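PDB 3JVA: dipeptide Epimerase from Enterococcus faecalis V583, which belongs to the mandelate racemase/muconate lactonizing enzyme family of the enolase superfamily and carries a magnesium ion in its barrel domain. Local coordinates for residues 127-132 with 306-311; 242-247 with 265-270; 285-290 with 314-319; 290-295 with 319-324. All blocks are in the same frame, centred on the assembly; numbering follows the deposited sequence.

How the contacts relate
Contacts 2 and 3 are buried and contacts 1 and 4 only partly so, yet it is the buried pair that carries the charged and hydrogen-bonded groups. Contact 3 joins two parallel strands by backbone bonds, with a polar, hydrated patch at one end; contact 2 is drawn together by a lysine ammonium close to the magnesium site. Contacts 1 and 4 rest on van der Waals contacts, in contact 4 with a cysteine sulfur beside an aspartate. Contacts 3 and 4 share Ile-290 and Leu-319, and one passes into the other as the strands give way to loops. Contact 1 sets helix 298-310, the link between the two strands of contact 3, against strand 128-134.

Contact 1: 127-132 with 306-311; sequences NQVITD and HLAAAQ
Ala-309 loses the most surface here, because its methyl is pressed against the backbone of strand 128-130 and not merely against a side chain. Its CB lies 3.5 Å from Gln-128 O and 3.8 Å from Gln-128 N, so the methyl rests on the main chain of that residue while the CB of Gln-128 points away from the helix. Val-129 does point at the helix. Its CG2, anti to the backbone N, comes 4.1 Å from the CB of Ala-308, and its CB stands 4.4 Å from the CB of Ala-309. The branched residue is thus set against two successive alanines, one met by a methyl tip and the other by the base of the side chain. With such short side chains on the helix, the axes of strand 128-130 and helix 306-310 approach to 7.1 Å, crossing almost perpendicularly at 94°. The interaction is wholly van der Waals; the strand spends its backbone bonds elsewhere, Val-129 pairing with Leu-342. In the barrel, the last turn of helix 298-310 lies across strand 128-134, with Leu-344 also touching Ala-309, helix 118-121 reaching His-306 and Ala-310, and helix 271-284 packed against Leu-307.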
loop_
_atom_site.group_PDB
_atom_site.type_symbol
_atom_site.label_atom_id
_atom_site.label_comp_id
_atom_site.label_asym_id
_atom_site.label_seq_id
_atom_site.Cartn_x
_atom_site.Cartn_y
_atom_site.Cartn_z
ATOM N N ASN B 127 34.812 -14.631 24.155
ATOM C CA ASN B 127 35.601 -13.821 25.079
ATOM C C ASN B 127 36.664 -13.020 24.335
ATOM O O ASN B 127 37.617 -12.525 24.932
ATOM C CB ASN B 127 36.269 -14.710 26.131
ATOM C CG ASN B 127 37.290 -15.655 25.533
ATOM O OD1 ASN B 127 37.436 -15.744 24.317
ATOM N ND2 ASN B 127 38.000 -16.375 26.392
ATOM N N GLN B 128 36.495 -12.897 23.026
ATOM C CA GLN B 128 37.440 -12.151 22.207
ATOM C C GLN B 128 36.733 -11.685 20.942
ATOM O O GLN B 128 35.653 -12.178 20.611
ATOM C CB GLN B 128 38.629 -13.043 21.835
ATOM C CG GLN B 128 38.258 -14.201 20.916
ATOM C CD GLN B 128 39.410 -15.167 20.688
ATOM O OE1 GLN B 128 39.377 -15.975 19.764
ATOM N NE2 GLN B 128 40.425 -15.098 21.541
ATOM N N VAL B 129 37.341 -10.741 20.235
ATOM C CA VAL B 129 36.749 -10.238 19.004
ATOM C C VAL B 129 37.818 -9.689 18.063
ATOM O O VAL B 129 38.793 -9.085 18.497
ATOM C CB VAL B 129 35.685 -9.151 19.310
ATOM C CG1 VAL B 129 36.322 -7.973 20.019
ATOM C CG2 VAL B 129 34.996 -8.715 18.024
ATOM N N ILE B 130 37.635 -9.938 16.772
ATOM C CA ILE B 130 38.562 -9.478 15.747
ATOM C C ILE B 130 38.145 -8.114 15.222
ATOM O O ILE B 130 37.001 -7.919 14.823
ATOM C CB ILE B 130 38.597 -10.453 14.551
ATOM C CG1 ILE B 130 39.117 -11.818 15.011
ATOM C CG2 ILE B 130 39.473 -9.880 13.437
ATOM C CD1 ILE B 130 38.982 -12.908 13.965
ATOM N N THR B 131 39.070 -7.166 15.222
ATOM C CA THR B 131 38.757 -5.845 14.711
ATOM C C THR B 131 39.537 -5.540 13.449
ATOM O O THR B 131 40.596 -6.124 13.199
ATOM C CB THR B 131 39.079 -4.731 15.731
ATOM O OG1 THR B 131 38.806 -3.457 15.132
ATOM C CG2 THR B 131 40.552 -4.777 16.143
ATOM N N ASP B 132 38.995 -4.640 12.637
ATOM C CA ASP B 132 39.695 -4.215 11.437
ATOM C C ASP B 132 40.536 -3.048 11.930
ATOM O O ASP B 132 40.608 -2.782 13.134
ATOM C CB ASP B 132 38.714 -3.711 10.360
ATOM C CG ASP B 132 37.891 -2.500 10.816
ATOM O OD1 ASP B 132 38.395 -1.670 11.609
ATOM O OD2 ASP B 132 36.736 -2.363 10.358
ATOM N N HIS B 306 33.586 -5.842 24.682
ATOM C CA HIS B 306 32.891 -6.824 25.513
ATOM C C HIS B 306 31.515 -7.105 24.916
ATOM O O HIS B 306 31.077 -8.249 24.857
ATOM C CB HIS B 306 32.754 -6.306 26.951
ATOM C CG HIS B 306 33.979 -6.527 27.786
ATOM N ND1 HIS B 306 34.129 -7.622 28.608
ATOM C CD2 HIS B 306 35.133 -5.825 27.879
ATOM C CE1 HIS B 306 35.322 -7.586 29.172
ATOM N NE2 HIS B 306 35.953 -6.506 28.746
ATOM N N LEU B 307 30.834 -6.054 24.474
ATOM C CA LEU B 307 29.516 -6.210 23.869
ATOM C C LEU B 307 29.601 -7.015 22.570
ATOM O O LEU B 307 28.808 -7.932 22.343
ATOM C CB LEU B 307 28.907 -4.841 23.565
ATOM C CG LEU B 307 27.554 -4.903 22.843
ATOM C CD1 LEU B 307 26.537 -5.677 23.688
ATOM C CD2 LEU B 307 27.063 -3.496 22.568
ATOM N N ALA B 308 30.560 -6.659 21.721
ATOM C CA ALA B 308 30.739 -7.337 20.440
ATOM C C ALA B 308 31.044 -8.813 20.657
ATOM O O ALA B 308 30.450 -9.682 20.020
ATOM C CB ALA B 308 31.865 -6.676 19.653
ATOM N N ALA B 309 31.964 -9.099 21.569
ATOM C CA ALA B 309 32.318 -10.483 21.845
ATOM C C ALA B 309 31.135 -11.265 22.411
ATOM O O ALA B 309 30.954 -12.442 22.102
ATOM C CB ALA B 309 33.491 -10.535 22.821
ATOM N N ALA B 310 30.326 -10.603 23.233
ATOM C CA ALA B 310 29.186 -11.254 23.875
ATOM C C ALA B 310 27.986 -11.573 22.991
ATOM O O ALA B 310 27.292 -12.561 23.231
ATOM C CB ALA B 310 28.723 -10.418 25.064
ATOM N N GLN B 311 27.742 -10.745 21.978
ATOM C CA GLN B 311 26.584 -10.921 21.098
ATOM C C GLN B 311 26.889 -11.558 19.743
ATOM O O GLN B 311 27.669 -11.030 18.963
ATOM C CB GLN B 311 25.911 -9.565 20.880
ATOM C CG GLN B 311 25.277 -8.970 22.141
ATOM C CD GLN B 311 23.973 -9.646 22.504
ATOM O OE1 GLN B 311 23.890 -10.402 23.476
ATOM N NE2 GLN B 311 22.939 -9.383 21.715
#

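Contact 2: 242-247 with 265-270; sequences SCFDAQ and LMKCGG
The ammonium of Lys-267 is gripped by three groups, of which Cys-243 O belongs to the facing segment: NZ donates to it over 2.8 Å and meets the carbonyl nearly end-on, at a C=O...N angle of 160°. Asn-262 O accepts a second bond, and Asp-240 supplies a salt bridge through OD1. A bend in the lysine chain (chi3 -57°) turns CE toward Cys-243 O, which it approaches to 3.3 Å. On the way, the aliphatic part passes Phe-244 at about a right angle, with CD 4.1 Å above one face of the ring and displaced toward its rim; the nearest ring atom, CD1, is 4.2 Å from CD. Cys-268 adds a single close approach: its CB lies 3.0 Å from Phe-244 O, a tight spot where the two backbones run close. Asp-245, at the N-cap of helix 246-255, directs OD1 to Asp-248 N. Within the facing segment Leu-265 O accepts from both Gly-269 N and Gly-270 N, closing the short helix 265-268. The contact belongs to the barrel's metal end: Asp-240 is a magnesium ligand, and the Lys-267 side chain lies about 7 Å from the ion. This makes Lys-267 a second-shell partner of the site, consistent with a part in positioning the ligand carboxylate.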
loop_
_atom_site.group_PDB
_atom_site.type_symbol
_atom_site.label_atom_id
_atom_site.label_comp_id
_atom_site.label_asym_id
_atom_site.label_seq_id
_atom_site.Cartn_x
_atom_site.Cartn_y
_atom_site.Cartn_z
ATOM N N SER B 242 22.655 6.794 9.743
ATOM C CA SER B 242 21.199 6.652 9.656
ATOM C C SER B 242 20.654 5.919 10.879
ATOM O O SER B 242 19.443 5.890 11.101
ATOM C CB SER B 242 20.781 5.890 8.388
ATOM O OG SER B 242 20.881 6.710 7.234
ATOM N N CYS B 243 21.544 5.318 11.666
ATOM C CA CYS B 243 21.115 4.611 12.870
ATOM C C CYS B 243 21.834 5.085 14.124
ATOM O O CYS B 243 23.014 4.784 14.323
ATOM C CB CYS B 243 21.316 3.101 12.733
ATOM S SG CYS B 243 20.817 2.188 14.239
ATOM N N PHE B 244 21.115 5.830 14.960
ATOM C CA PHE B 244 21.649 6.323 16.221
ATOM C C PHE B 244 21.115 5.434 17.340
ATOM O O PHE B 244 21.891 4.867 18.108
ATOM C CB PHE B 244 21.211 7.769 16.480
ATOM C CG PHE B 244 22.144 8.803 15.911
ATOM C CD1 PHE B 244 22.586 8.715 14.599
ATOM C CD2 PHE B 244 22.569 9.873 16.687
ATOM C CE1 PHE B 244 23.437 9.678 14.067
ATOM C CE2 PHE B 244 23.422 10.843 16.162
ATOM C CZ PHE B 244 23.855 10.740 14.844
ATOM N N ASP B 245 19.791 5.290 17.402
ATOM C CA ASP B 245 19.147 4.490 18.450
ATOM C C ASP B 245 18.239 3.346 17.987
ATOM O O ASP B 245 18.096 3.075 16.796
ATOM C CB ASP B 245 18.347 5.408 19.384
ATOM C CG ASP B 245 17.271 6.198 18.652
ATOM O OD1 ASP B 245 16.740 5.694 17.643
ATOM O OD2 ASP B 245 16.949 7.322 19.099
ATOM N N ALA B 246 17.618 2.676 18.958
ATOM C CA ALA B 246 16.738 1.550 18.678
ATOM C C ALA B 246 15.575 1.924 17.774
ATOM O O ALA B 246 15.143 1.124 16.942
ATOM C CB ALA B 246 16.207 0.958 19.989
ATOM N N GLN B 247 15.053 3.134 17.938
ATOM C CA GLN B 247 13.936 3.552 17.102
ATOM C C GLN B 247 14.375 3.659 15.646
ATOM O O GLN B 247 13.619 3.311 14.741
ATOM C CB GLN B 247 13.361 4.873 17.603
ATOM C CG GLN B 247 12.676 4.721 18.960
ATOM C CD GLN B 247 12.028 6.000 19.443
ATOM O OE1 GLN B 247 12.706 6.988 19.713
ATOM N NE2 GLN B 247 10.705 5.986 19.553
ATOM N N LEU B 265 28.432 3.019 20.527
ATOM C CA LEU B 265 27.924 3.355 21.854
ATOM C C LEU B 265 27.718 4.856 22.041
ATOM O O LEU B 265 26.791 5.277 22.741
ATOM C CB LEU B 265 28.861 2.818 22.945
ATOM C CG LEU B 265 29.056 1.298 22.989
ATOM C CD1 LEU B 265 29.893 0.933 24.202
ATOM C CD2 LEU B 265 27.701 0.588 23.041
ATOM N N MET B 266 28.565 5.666 21.403
ATOM C CA MET B 266 28.464 7.118 21.528
ATOM C C MET B 266 27.362 7.733 20.659
ATOM O O MET B 266 27.159 8.946 20.684
ATOM C CB MET B 266 29.809 7.773 21.215
ATOM C CG MET B 266 30.966 7.274 22.087
ATOM S SD MET B 266 30.619 7.237 23.887
ATOM C CE MET B 266 31.817 5.968 24.412
ATOM N N LYS B 267 26.680 6.893 19.880
ATOM C CA LYS B 267 25.559 7.324 19.043
ATOM C C LYS B 267 24.252 6.926 19.729
ATOM O O LYS B 267 23.259 7.661 19.681
ATOM C CB LYS B 267 25.559 6.628 17.678
ATOM C CG LYS B 267 26.502 7.178 16.627
ATOM C CD LYS B 267 26.133 6.604 15.251
ATOM C CE LYS B 267 26.151 5.074 15.246
ATOM N NZ LYS B 267 25.783 4.509 13.910
ATOM N N CYS B 268 24.250 5.746 20.349
ATOM C CA CYS B 268 23.043 5.220 20.986
ATOM C C CYS B 268 22.889 5.466 22.482
ATOM O O CYS B 268 21.831 5.189 23.050
ATOM C CB CYS B 268 22.914 3.715 20.712
ATOM S SG CYS B 268 24.227 2.683 21.421
ATOM N N GLY B 269 23.929 5.980 23.124
ATOM C CA GLY B 269 23.825 6.245 24.547
ATOM C C GLY B 269 24.155 5.074 25.451
ATOM O O GLY B 269 23.626 4.979 26.562
ATOM N N GLY B 270 25.013 4.174 24.983
ATOM C CA GLY B 270 25.411 3.062 25.825
ATOM C C GLY B 270 25.026 1.649 25.458
ATOM O O GLY B 270 24.302 1.408 24.496
#

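Contact 3: 285-290 with 314-319; sequences GIECMI and ITRADL
First torsions set the start of the meeting between Glu-287 and Thr-315: the glutamate CG lies anti to the carbonyl carbon (chi1 -76°), while the threonine OG1 is tucked between its own backbone N and carbonyl carbon (chi1 63°). Beyond CG the glutamate chain runs extended and carries the carboxylate to the hydroxyl, which donates to Glu-287 OE1 over 2.6 Å, arriving from above the carboxylate plane. Arg-316 adds a long salt bridge, NH1 standing 3.9 Å from Glu-287 OE1 with the oxygen well out of the guanidinium plane, so that the direct link is one of charge, with no N-H aimed at the oxygen. A water held by NH1 also reaches OE1, weakly, and a second water joins NH1 to Thr-315 OG1. The guanidinium has its stronger partner in Glu-212, through NE.

Beyond this polar end the backbones pair in parallel. Thr-315 N makes a weak bond to Cys-288 O, Ile-290 N donates to Arg-316 O over 3.2 Å, and Asp-318 N reaches Ile-290 O at 2.9 Å in a nearly straight bond (170°). The register slips by one between Cys-288 and Met-289, a beta bulge. On one face the Met-289 and Arg-316 side chains cross at about a right angle, Met-289 CG 3.5 Å from Arg-316 CB. On the other, Ile-290 CG2 touches Ile-314 CG2 at 3.9 Å; past the strand end, Leu-319 CD1 lies 4.0 Å from the same Ile-290 methyl.

Helix 298-310, which links the strands in a beta-alpha-beta unit, packs over Ile-290 and Ile-314; strand 260-263 bonds to strand 287-290, and Ala-317 to Asp-132 of strand 128-134, completing the ring.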
loop_
_atom_site.group_PDB
_atom_site.type_symbol
_atom_site.label_atom_id
_atom_site.label_comp_id
_atom_site.label_asym_id
_atom_site.label_seq_id
_atom_site.Cartn_x
_atom_site.Cartn_y
_atom_site.Cartn_z
ATOM N N GLY B 285 16.881 -10.382 10.877
ATOM C CA GLY B 285 17.821 -11.100 10.028
ATOM C C GLY B 285 18.917 -10.211 9.461
ATOM O O GLY B 285 19.495 -10.501 8.410
ATOM N N ILE B 286 19.206 -9.126 10.166
ATOM C CA ILE B 286 20.226 -8.169 9.760
ATOM C C ILE B 286 21.379 -8.215 10.758
ATOM O O ILE B 286 21.159 -8.128 11.965
ATOM C CB ILE B 286 19.633 -6.741 9.733
ATOM C CG1 ILE B 286 18.566 -6.654 8.639
ATOM C CG2 ILE B 286 20.727 -5.706 9.517
ATOM C CD1 ILE B 286 17.903 -5.297 8.544
ATOM N N GLU B 287 22.602 -8.381 10.263
ATOM C CA GLU B 287 23.755 -8.413 11.153
ATOM C C GLU B 287 24.176 -7.008 11.558
ATOM O O GLU B 287 23.842 -6.022 10.883
ATOM C CB GLU B 287 24.934 -9.135 10.487
ATOM C CG GLU B 287 24.787 -10.648 10.470
ATOM C CD GLU B 287 25.904 -11.352 9.710
ATOM O OE1 GLU B 287 27.016 -10.794 9.604
ATOM O OE2 GLU B 287 25.669 -12.477 9.227
ATOM N N CYS B 288 24.906 -6.925 12.670
ATOM C CA CYS B 288 25.390 -5.650 13.181
ATOM C C CYS B 288 26.906 -5.586 13.262
ATOM O O CYS B 288 27.577 -6.600 13.430
ATOM C CB CYS B 288 24.839 -5.390 14.592
ATOM S SG CYS B 288 23.098 -4.914 14.646
ATOM N N MET B 289 27.439 -4.382 13.112
ATOM C CA MET B 289 28.864 -4.162 13.275
ATOM C C MET B 289 28.888 -3.137 14.389
ATOM O O MET B 289 27.874 -2.495 14.660
ATOM C CB MET B 289 29.509 -3.553 12.028
ATOM C CG MET B 289 30.984 -3.200 12.241
ATOM S SD MET B 289 31.870 -2.762 10.708
ATOM C CE MET B 289 31.704 -1.004 10.702
ATOM N N ILE B 290 30.018 -2.996 15.066
ATOM C CA ILE B 290 30.106 -1.984 16.103
ATOM C C ILE B 290 31.372 -1.193 15.815
ATOM O O ILE B 290 32.429 -1.772 15.541
ATOM C CB ILE B 290 30.130 -2.595 17.535
ATOM C CG1 ILE B 290 30.096 -1.461 18.569
ATOM C CG2 ILE B 290 31.355 -3.475 17.723
ATOM C CD1 ILE B 290 29.607 -1.890 19.958
ATOM N N ILE B 314 26.536 -9.406 16.455
ATOM C CA ILE B 314 27.469 -8.313 16.179
ATOM C C ILE B 314 28.633 -9.095 15.596
ATOM O O ILE B 314 29.515 -9.565 16.311
ATOM C CB ILE B 314 27.887 -7.549 17.459
ATOM C CG1 ILE B 314 26.650 -6.897 18.100
ATOM C CG2 ILE B 314 28.893 -6.450 17.107
ATOM C CD1 ILE B 314 26.960 -6.078 19.353
ATOM N N THR B 315 28.607 -9.236 14.276
ATOM C CA THR B 315 29.580 -10.034 13.547
ATOM C C THR B 315 30.817 -9.333 13.019
ATOM O O THR B 315 31.745 -9.994 12.552
ATOM C CB THR B 315 28.894 -10.710 12.370
ATOM O OG1 THR B 315 28.400 -9.703 11.481
ATOM C CG2 THR B 315 27.733 -11.556 12.857
ATOM N N ARG B 316 30.822 -8.006 13.074
ATOM C CA ARG B 316 31.955 -7.216 12.609
ATOM C C ARG B 316 32.314 -6.173 13.656
ATOM O O ARG B 316 31.458 -5.738 14.422
ATOM C CB ARG B 316 31.614 -6.507 11.294
ATOM C CG ARG B 316 31.346 -7.439 10.119
ATOM C CD ARG B 316 31.147 -6.621 8.853
ATOM N NE ARG B 316 31.024 -7.433 7.644
ATOM C CZ ARG B 316 29.895 -7.982 7.206
ATOM N NH1 ARG B 316 28.758 -7.819 7.875
ATOM N NH2 ARG B 316 29.900 -8.682 6.077
ATOM N N ALA B 317 33.581 -5.772 13.683
ATOM C CA ALA B 317 34.029 -4.770 14.636
ATOM C C ALA B 317 35.059 -3.827 14.030
ATOM O O ALA B 317 35.983 -4.255 13.335
ATOM C CB ALA B 317 34.602 -5.449 15.875
ATOM N N ASP B 318 34.871 -2.539 14.282
ATOM C CA ASP B 318 35.770 -1.494 13.809
ATOM C C ASP B 318 36.115 -0.739 15.088
ATOM O O ASP B 318 35.655 0.376 15.309
ATOM C CB ASP B 318 35.042 -0.590 12.805
ATOM C CG ASP B 318 35.893 0.577 12.338
ATOM O OD1 ASP B 318 37.126 0.412 12.234
ATOM O OD2 ASP B 318 35.327 1.659 12.066
ATOM N N LEU B 319 36.920 -1.380 15.931
ATOM C CA LEU B 319 37.308 -0.819 17.228
ATOM C C LEU B 319 38.820 -0.654 17.275
ATOM O O LEU B 319 39.513 -1.390 17.971
ATOM C CB LEU B 319 36.844 -1.766 18.338
ATOM C CG LEU B 319 35.349 -2.104 18.320
ATOM C CD1 LEU B 319 35.063 -3.217 19.316
ATOM C CD2 LEU B 319 34.529 -0.855 18.645
HETATM O O HOH W 1 26.420 -9.365 6.842
HETATM O O HOH W 2 28.249 -7.083 10.614
#

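Contact 4: 290-295 with 319-324; sequences IGCMAE and LDATFG
Cys-292 meets Leu-319 with its CB and the following turn with its sulfur. CB stands 4.4 Å from Leu-319 CD2, a loose apolar touch at the root of the side chain. The torsion then carries SG between the backbone N and the carbonyl carbon (chi1 60°), and the sulfur ends over the turn that opens the 3-10 segment 321-323. There it lies 3.7 Å from Asp-320 OD1, 4.0 Å from Ala-321 N and equally 4.0 Å from Ala-321 CB. The sulfur thus faces a carboxylate oxygen, a backbone nitrogen and a methyl group of one turn. Next to it, Leu-319 pushes CD2 to 3.4 Å from Gly-291 O, closer than its apolar contacts here. Ile-301 of helix 298-310 touches both Cys-292 and Ala-321. The turn is held from within by Phe-323 N bonding to Asp-320 O over 3.1 Å, while Asp-320 OD2 takes a bond from Thr-134 N, so the carboxylate has its polar partner there and not in the cysteine. A glycerol molecule lies about 4 Å from the Cys-292 side chain, consistent with Cys-292 lying beside a pocket near the metal end of the barrel. Since sulfur, methyl groups and a carbonyl oxygen meet here without a directional bond between the segments, the loops are matched by shape, and polar bonds are made within a loop or to other parts of the fold, as from Met-293 N to Glu-296.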
loop_
_atom_site.group_PDB
_atom_site.type_symbol
_atom_site.label_atom_id
_atom_site.label_comp_id
_atom_site.label_asym_id
_atom_site.label_seq_id
_atom_site.Cartn_x
_atom_site.Cartn_y
_atom_site.Cartn_z
ATOM N N ILE B 290 30.018 -2.996 15.066
ATOM C CA ILE B 290 30.106 -1.984 16.103
ATOM C C ILE B 290 31.372 -1.193 15.815
ATOM O O ILE B 290 32.429 -1.772 15.541
ATOM C CB ILE B 290 30.130 -2.595 17.535
ATOM C CG1 ILE B 290 30.096 -1.461 18.569
ATOM C CG2 ILE B 290 31.355 -3.475 17.723
ATOM C CD1 ILE B 290 29.607 -1.890 19.958
ATOM N N GLY B 291 31.243 0.129 15.825
ATOM C CA GLY B 291 32.374 0.992 15.543
ATOM C C GLY B 291 32.752 1.888 16.705
ATOM O O GLY B 291 32.392 1.616 17.854
ATOM N N CYS B 292 33.473 2.967 16.408
ATOM C CA CYS B 292 33.907 3.897 17.440
ATOM C C CYS B 292 34.029 5.312 16.902
ATOM O O CYS B 292 34.012 5.532 15.684
ATOM C CB CYS B 292 35.258 3.455 18.021
ATOM S SG CYS B 292 36.605 3.371 16.808
ATOM N N MET B 293 34.148 6.269 17.819
ATOM C CA MET B 293 34.282 7.679 17.464
ATOM C C MET B 293 35.763 8.019 17.345
ATOM O O MET B 293 36.615 7.319 17.890
ATOM C CB MET B 293 33.673 8.570 18.554
ATOM C CG MET B 293 32.263 8.209 18.966
ATOM S SD MET B 293 31.101 8.310 17.606
ATOM C CE MET B 293 31.002 10.075 17.399
ATOM N N ALA B 294 36.054 9.102 16.632
ATOM C CA ALA B 294 37.423 9.559 16.455
ATOM C C ALA B 294 37.956 10.045 17.796
ATOM O O ALA B 294 39.166 10.012 18.049
ATOM C CB ALA B 294 37.466 10.702 15.431
ATOM N N GLU B 295 37.049 10.479 18.666
ATOM C CA GLU B 295 37.459 10.995 19.964
ATOM C C GLU B 295 37.158 10.151 21.202
ATOM O O GLU B 295 36.914 10.699 22.278
ATOM C CB GLU B 295 36.923 12.420 20.155
ATOM C CG GLU B 295 37.424 13.377 19.076
ATOM C CD GLU B 295 37.579 14.808 19.557
ATOM O OE1 GLU B 295 38.466 15.062 20.408
ATOM O OE2 GLU B 295 36.818 15.679 19.083
ATOM N N LEU B 319 36.920 -1.380 15.931
ATOM C CA LEU B 319 37.308 -0.819 17.228
ATOM C C LEU B 319 38.820 -0.654 17.275
ATOM O O LEU B 319 39.513 -1.390 17.971
ATOM C CB LEU B 319 36.844 -1.766 18.338
ATOM C CG LEU B 319 35.349 -2.104 18.320
ATOM C CD1 LEU B 319 35.063 -3.217 19.316
ATOM C CD2 LEU B 319 34.529 -0.855 18.645
ATOM N N ASP B 320 39.311 0.342 16.547
ATOM C CA ASP B 320 40.742 0.594 16.427
ATOM C C ASP B 320 41.252 1.882 17.066
ATOM O O ASP B 320 42.413 2.241 16.884
ATOM C CB ASP B 320 41.102 0.609 14.939
ATOM C CG ASP B 320 40.373 1.705 14.175
ATOM O OD1 ASP B 320 39.387 2.272 14.708
ATOM O OD2 ASP B 320 40.776 1.999 13.032
ATOM N N ALA B 321 40.405 2.573 17.821
ATOM C CA ALA B 321 40.822 3.835 18.427
ATOM C C ALA B 321 42.077 3.767 19.303
ATOM O O ALA B 321 42.898 4.683 19.268
ATOM C CB ALA B 321 39.665 4.443 19.219
ATOM N N THR B 322 42.246 2.700 20.082
ATOM C CA THR B 322 43.425 2.635 20.946
ATOM C C THR B 322 44.729 2.559 20.166
ATOM O O THR B 322 45.779 2.970 20.670
ATOM C CB THR B 322 43.383 1.442 21.939
ATOM O OG1 THR B 322 43.486 0.201 21.229
ATOM C CG2 THR B 322 42.089 1.464 22.748
ATOM N N PHE B 323 44.664 2.054 18.936
ATOM C CA PHE B 323 45.864 1.923 18.110
ATOM C C PHE B 323 46.432 3.262 17.656
ATOM O O PHE B 323 47.596 3.342 17.262
ATOM C CB PHE B 323 45.580 1.069 16.867
ATOM C CG PHE B 323 44.892 -0.233 17.157
ATOM C CD1 PHE B 323 45.070 -0.886 18.370
ATOM C CD2 PHE B 323 44.079 -0.821 16.194
ATOM C CE1 PHE B 323 44.448 -2.109 18.621
ATOM C CE2 PHE B 323 43.453 -2.043 16.433
ATOM C CZ PHE B 323 43.637 -2.687 17.645
ATOM N N GLY B 324 45.612 4.308 17.701
ATOM C CA GLY B 324 46.075 5.618 17.277
ATOM C C GLY B 324 46.342 6.603 18.400
ATOM O O GLY B 324 46.514 7.797 18.146
#